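Local coordinates for protein DNA polymerase sliding clamp 3 (Sulfolobus tokodaii, PDB 3AIZ) that forms one subunit of a DNA-encircling ring, a moving platform that tethers the DNA polymerase catalytic subunit and other proteins to DNA during replication, at residues 154-159 / 215-220; 163-168 / 176-181. One frame throughout, in Å; residues are numbered along the deposited sequence.

Contact 1 of 2, residues 154-159 / 215-220; sequences ITFKAE and VEIAFG
Phe156 and Phe219 meet between two beta sheets in the C-terminal domain of this PCNA subunit, where strands 154-159 and 215-220 cross at 92°, an orthogonal face-to-face sheet packing joined by side chains with no hydrogen bond between the segments. The tight part is aromatic. Phe156 sets its ring edge toward the face of Phe219 in a T-shaped (edge-to-face) pair, the planes 67° apart and the centroids separated by 5.7 Å. Its CB adds a CH-pi contact, almost straight above the centre of the Phe219 ring. In Phe219, chi1 (66°) puts CG between the backbone N and the carbonyl carbon. On one flank, Phe156 CE2 touches Ile217 CG2 at 3.9 Å, the two side chains crossing at about a right angle; the branch methyl of the isoleucine is the atom that touches. Leu163 and Leu225 also pack on this group.

The opposite face of strand 154-159 is looser and more polar. Lys157 points away from the other strand, and its NZ forms a salt bridge with OE1 of the exposed Glu159 at 3.4 Å, as suits charged residues near solvent. Turned inward between them is Ala158, whose single methyl suits a place where the ring tip comes close: its CB lies 3.9 Å from Phe219 CZ, and its backbone N sits at the edge of that ring, in plane.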
loop_
_atom_site.group_PDB
_atom_site.type_symbol
_atom_site.label_atom_id
_atom_site.label_comp_id
_atom_site.label_asym_id
_atom_site.label_seq_id
_atom_site.Cartn_x
_atom_site.Cartn_y
_atom_site.Cartn_z
ATOM N N ILE C 154 -1.456 -19.023 -25.333
ATOM C CA ILE C 154 -0.017 -18.904 -25.149
ATOM C C ILE C 154 0.712 -19.583 -26.300
ATOM O O ILE C 154 0.626 -20.800 -26.462
ATOM C CB ILE C 154 0.446 -19.563 -23.838
ATOM C CG1 ILE C 154 -0.266 -18.937 -22.639
ATOM C CG2 ILE C 154 1.955 -19.447 -23.688
ATOM C CD1 ILE C 154 0.151 -19.531 -21.313
ATOM N N THR C 155 1.424 -18.797 -27.102
ATOM C CA THR C 155 2.215 -19.356 -28.191
ATOM C C THR C 155 3.522 -19.937 -27.667
ATOM O O THR C 155 4.350 -19.217 -27.105
ATOM C CB THR C 155 2.536 -18.309 -29.274
ATOM O OG1 THR C 155 1.349 -17.993 -30.008
ATOM C CG2 THR C 155 3.581 -18.849 -30.236
ATOM N N PHE C 156 3.692 -21.245 -27.841
ATOM C CA PHE C 156 4.951 -21.908 -27.531
ATOM C C PHE C 156 5.785 -21.987 -28.799
ATOM O O PHE C 156 5.408 -22.663 -29.756
ATOM C CB PHE C 156 4.703 -23.315 -26.985
ATOM C CG PHE C 156 4.293 -23.347 -25.540
ATOM C CD1 PHE C 156 3.066 -22.844 -25.140
ATOM C CD2 PHE C 156 5.130 -23.901 -24.584
ATOM C CE1 PHE C 156 2.687 -22.881 -23.812
ATOM C CE2 PHE C 156 4.755 -23.941 -23.254
ATOM C CZ PHE C 156 3.533 -23.430 -22.868
ATOM N N LYS C 157 6.916 -21.291 -28.810
ATOM C CA LYS C 157 7.768 -21.258 -29.992
ATOM C C LYS C 157 9.208 -21.626 -29.659
ATOM O O LYS C 157 9.820 -21.039 -28.768
ATOM C CB LYS C 157 7.707 -19.879 -30.653
ATOM C CG LYS C 157 8.527 -19.752 -31.927
ATOM C CD LYS C 157 8.124 -18.510 -32.706
ATOM C CE LYS C 157 9.035 -18.275 -33.900
ATOM N NZ LYS C 157 10.412 -17.896 -33.476
ATOM N N ALA C 158 9.741 -22.605 -30.379
ATOM C CA ALA C 158 11.122 -23.026 -30.195
ATOM C C ALA C 158 11.981 -22.571 -31.370
ATOM O O ALA C 158 11.666 -22.853 -32.526
ATOM C CB ALA C 158 11.199 -24.533 -30.025
ATOM N N GLU C 159 13.062 -21.861 -31.068
ATOM C CA GLU C 159 13.960 -21.357 -32.099
ATOM C C GLU C 159 15.409 -21.360 -31.621
ATOM O O GLU C 159 15.753 -20.682 -30.651
ATOM C CB GLU C 159 13.549 -19.946 -32.523
ATOM C CG GLU C 159 14.369 -19.375 -33.669
ATOM C CD GLU C 159 13.866 -18.017 -34.128
ATOM O OE1 GLU C 159 13.680 -17.125 -33.271
ATOM O OE2 GLU C 159 13.659 -17.843 -35.348
ATOM N N VAL C 215 10.446 -29.838 -14.737
ATOM C CA VAL C 215 9.332 -30.002 -15.661
ATOM C C VAL C 215 9.822 -30.120 -17.100
ATOM O O VAL C 215 10.667 -29.344 -17.542
ATOM C CB VAL C 215 8.331 -28.832 -15.554
ATOM C CG1 VAL C 215 9.047 -27.498 -15.724
ATOM C CG2 VAL C 215 7.218 -28.984 -16.579
ATOM N N GLU C 216 9.289 -31.096 -17.825
ATOM C CA GLU C 216 9.662 -31.299 -19.220
ATOM C C GLU C 216 8.585 -30.759 -20.152
ATOM O O GLU C 216 7.421 -31.144 -20.061
ATOM C CB GLU C 216 9.933 -32.778 -19.499
ATOM C CG GLU C 216 11.074 -33.351 -18.670
ATOM C CD GLU C 216 11.283 -34.836 -18.897
ATOM O OE1 GLU C 216 11.077 -35.301 -20.039
ATOM O OE2 GLU C 216 11.658 -35.538 -17.932
ATOM N N ILE C 217 8.988 -29.859 -21.044
ATOM C CA ILE C 217 8.073 -29.215 -21.976
ATOM C C ILE C 217 8.298 -29.737 -23.389
ATOM O O ILE C 217 9.400 -29.636 -23.924
ATOM C CB ILE C 217 8.278 -27.691 -21.983
ATOM C CG1 ILE C 217 8.379 -27.161 -20.550
ATOM C CG2 ILE C 217 7.158 -27.004 -22.748
ATOM C CD1 ILE C 217 8.825 -25.717 -20.461
ATOM N N ALA C 218 7.252 -30.296 -23.990
ATOM C CA ALA C 218 7.343 -30.834 -25.344
ATOM C C ALA C 218 6.120 -30.433 -26.160
ATOM O O ALA C 218 4.999 -30.438 -25.654
ATOM C CB ALA C 218 7.490 -32.345 -25.307
ATOM N N PHE C 219 6.336 -30.086 -27.423
ATOM C CA PHE C 219 5.242 -29.632 -28.272
ATOM C C PHE C 219 5.639 -29.604 -29.741
ATOM O O PHE C 219 6.789 -29.866 -30.092
ATOM C CB PHE C 219 4.780 -28.239 -27.842
ATOM C CG PHE C 219 5.809 -27.168 -28.058
ATOM C CD1 PHE C 219 6.708 -26.840 -27.055
ATOM C CD2 PHE C 219 5.882 -26.490 -29.265
ATOM C CE1 PHE C 219 7.658 -25.857 -27.250
ATOM C CE2 PHE C 219 6.831 -25.506 -29.467
ATOM C CZ PHE C 219 7.720 -25.188 -28.458
ATOM N N GLY C 220 4.673 -29.273 -30.589
ATOM C CA GLY C 220 4.897 -29.184 -32.019
ATOM C C GLY C 220 3.641 -28.712 -32.720
ATOM O O GLY C 220 2.565 -28.681 -32.123
#

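Contact 2 of 2, residues 163-168 / 176-181; sequences LYLSAN and IELSTE
Leu163 with Leu178, and Leu165 with Ile176, form two antiparallel hydrogen-bonded pairs, each with two backbone N-H...O bonds. In the first, Leu178 N gives its hydrogen to Leu163 O at 2.7 Å, nearly straight at 168°. Leu163 N returns a bond to Leu178 O at 2.9 Å. In the second, Leu165 N donates to Ile176 O at 3.0 Å and Ile176 N to Leu165 O at 2.9 Å; here both donors are tilted out of the acceptor's carbonyl plane. Between them lies the non-hydrogen-bonded pair Tyr164 and Glu177, where Tyr164 CA makes a CA-H...O contact with Ile176 O.

The apolar contacts gather on the face that carries Leu163, Leu165, Ile176 and Leu178. Leu165 CG meets Leu178 CD1 at 4.0 Å, the two side chains crossing obliquely, while Leu163 CB lies 4.2 Å from Leu178 CB. Branched aliphatic chains suit this face because it packs on apolar neighbours: Ile146 of helix 136-149 on Leu165, Ile142 on Ile176 and Leu178, and Ile217 and Phe219 of strand 214-220 on Leu163.

The other face carries the mixed pair Tyr164 and Glu177, which run side by side, pointing the same way. Chi1 (168°) sets Glu177 CG anti to the backbone N, and the chain beyond is extended. Both CB and CG of Glu177 come 3.7 Å from Tyr164 CE2, while OE2 makes a long, weak ion pair with Lys162 NZ. Arg110 of the neighbouring PCNA2 subunit packs on Tyr164.

Backbone hydrogen bonds from Glu177 also reach that neighbouring subunit. This is an antiparallel beta hairpin at a subunit interface, consistent with the strand pairing that joins subunits in PCNA rings.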
loop_
_atom_site.group_PDB
_atom_site.type_symbol
_atom_site.label_atom_id
_atom_site.label_comp_id
_atom_site.label_asym_id
_atom_site.label_seq_id
_atom_site.Cartn_x
_atom_site.Cartn_y
_atom_site.Cartn_z
ATOM N N LEU C 163 13.219 -21.462 -25.908
ATOM C CA LEU C 163 11.766 -21.492 -25.815
ATOM C C LEU C 163 11.201 -20.092 -25.600
ATOM O O LEU C 163 11.641 -19.362 -24.712
ATOM C CB LEU C 163 11.326 -22.418 -24.680
ATOM C CG LEU C 163 9.818 -22.611 -24.512
ATOM C CD1 LEU C 163 9.190 -23.079 -25.813
ATOM C CD2 LEU C 163 9.529 -23.590 -23.392
ATOM N N TYR C 164 10.221 -19.725 -26.418
ATOM C CA TYR C 164 9.593 -18.416 -26.322
ATOM C C TYR C 164 8.104 -18.545 -26.023
ATOM O O TYR C 164 7.337 -19.026 -26.855
ATOM C CB TYR C 164 9.795 -17.630 -27.618
ATOM C CG TYR C 164 11.240 -17.331 -27.939
ATOM C CD1 TYR C 164 11.951 -18.118 -28.837
ATOM C CD2 TYR C 164 11.897 -16.259 -27.347
ATOM C CE1 TYR C 164 13.273 -17.846 -29.135
ATOM C CE2 TYR C 164 13.217 -15.981 -27.639
ATOM C CZ TYR C 164 13.901 -16.777 -28.533
ATOM O OH TYR C 164 15.215 -16.503 -28.825
ATOM N N LEU C 165 7.701 -18.112 -24.834
ATOM C CA LEU C 165 6.296 -18.145 -24.449
ATOM C C LEU C 165 5.656 -16.780 -24.661
ATOM O O LEU C 165 6.021 -15.806 -24.007
ATOM C CB LEU C 165 6.146 -18.570 -22.989
ATOM C CG LEU C 165 6.879 -19.847 -22.583
ATOM C CD1 LEU C 165 6.526 -20.223 -21.155
ATOM C CD2 LEU C 165 6.543 -20.982 -23.533
ATOM N N SER C 166 4.699 -16.714 -25.579
ATOM C CA SER C 166 4.026 -15.458 -25.882
ATOM C C SER C 166 2.583 -15.464 -25.394
ATOM O O SER C 166 1.730 -16.142 -25.963
ATOM C CB SER C 166 4.064 -15.181 -27.386
ATOM O OG SER C 166 5.396 -15.083 -27.853
ATOM N N ALA C 167 2.320 -14.705 -24.335
ATOM C CA ALA C 167 0.964 -14.534 -23.833
ATOM C C ALA C 167 0.153 -13.693 -24.814
ATOM O O ALA C 167 0.212 -12.466 -24.789
ATOM C CB ALA C 167 0.985 -13.883 -22.462
ATOM N N ASN C 168 -0.601 -14.364 -25.677
ATOM C CA ASN C 168 -1.345 -13.693 -26.735
ATOM C C ASN C 168 -2.643 -13.060 -26.257
ATOM O O ASN C 168 -3.656 -13.739 -26.098
ATOM C CB ASN C 168 -1.643 -14.666 -27.873
ATOM C CG ASN C 168 -0.394 -15.313 -28.419
ATOM O OD1 ASN C 168 0.555 -14.630 -28.805
ATOM N ND2 ASN C 168 -0.384 -16.640 -28.451
ATOM N N ILE C 176 8.183 -14.088 -23.301
ATOM C CA ILE C 176 9.253 -14.341 -22.349
ATOM C C ILE C 176 10.185 -15.415 -22.897
ATOM O O ILE C 176 9.739 -16.480 -23.320
ATOM C CB ILE C 176 8.701 -14.791 -20.984
ATOM C CG1 ILE C 176 7.669 -13.782 -20.472
ATOM C CG2 ILE C 176 9.834 -14.965 -19.983
ATOM C CD1 ILE C 176 7.119 -14.103 -19.097
ATOM N N GLU C 177 11.481 -15.127 -22.893
ATOM C CA GLU C 177 12.472 -16.060 -23.412
ATOM C C GLU C 177 13.005 -16.986 -22.325
ATOM O O GLU C 177 13.401 -16.535 -21.251
ATOM C CB GLU C 177 13.634 -15.301 -24.053
ATOM C CG GLU C 177 14.841 -16.169 -24.372
ATOM C CD GLU C 177 16.052 -15.355 -24.788
ATOM O OE1 GLU C 177 15.903 -14.137 -25.025
ATOM O OE2 GLU C 177 17.156 -15.936 -24.876
ATOM N N LEU C 178 13.007 -18.283 -22.613
ATOM C CA LEU C 178 13.624 -19.265 -21.731
ATOM C C LEU C 178 14.745 -19.967 -22.482
ATOM O O LEU C 178 14.564 -20.395 -23.622
ATOM C CB LEU C 178 12.602 -20.297 -21.248
ATOM C CG LEU C 178 11.468 -19.846 -20.327
ATOM C CD1 LEU C 178 10.444 -19.018 -21.084
ATOM C CD2 LEU C 178 10.806 -21.058 -19.696
ATOM N N SER C 179 15.901 -20.088 -21.842
ATOM C CA SER C 179 17.052 -20.720 -22.470
ATOM C C SER C 179 18.071 -21.146 -21.428
ATOM O O SER C 179 17.992 -20.739 -20.270
ATOM C CB SER C 179 17.705 -19.762 -23.466
ATOM O OG SER C 179 18.178 -18.597 -22.813
ATOM N N THR C 180 19.029 -21.969 -21.842
ATOM C CA THR C 180 20.121 -22.359 -20.963
ATOM C C THR C 180 20.974 -21.137 -20.649
ATOM O O THR C 180 21.659 -21.086 -19.628
ATOM C CB THR C 180 20.999 -23.436 -21.608
ATOM O OG1 THR C 180 21.493 -22.955 -22.862
ATOM C CG2 THR C 180 20.194 -24.704 -21.842
ATOM N N GLU C 181 20.918 -20.153 -21.541
ATOM C CA GLU C 181 21.646 -18.903 -21.379
ATOM C C GLU C 181 21.174 -18.129 -20.149
ATOM O O GLU C 181 21.977 -17.774 -19.285
ATOM C CB GLU C 181 21.494 -18.040 -22.634
ATOM C CG GLU C 181 21.959 -16.600 -22.476
ATOM C CD GLU C 181 21.740 -15.775 -23.734
ATOM O OE1 GLU C 181 21.642 -14.533 -23.624
ATOM O OE2 GLU C 181 21.662 -16.368 -24.833
#

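Of the four segments, 154-159 comes first along the chain, and its strand turns at once into strand 162-168, its neighbour in the same sheet. Contact 2 then closes the next hairpin, with seven residues between its segments. The chain goes on through strand 193-198, on the far side of strand 153-159, and helix 199-203 before strand 214-220 returns to close contact 1 across 55 residues. Contact 2 is therefore nested inside the loop of contact 1. The former builds its sheet out to strand 172-178; the latter ties that sheet to the one holding strands 214-220 and 223-231. Among other places, they touch where Phe156 packs on Leu165 and where Thr155 OG1 probably bonds Asn168 ND2.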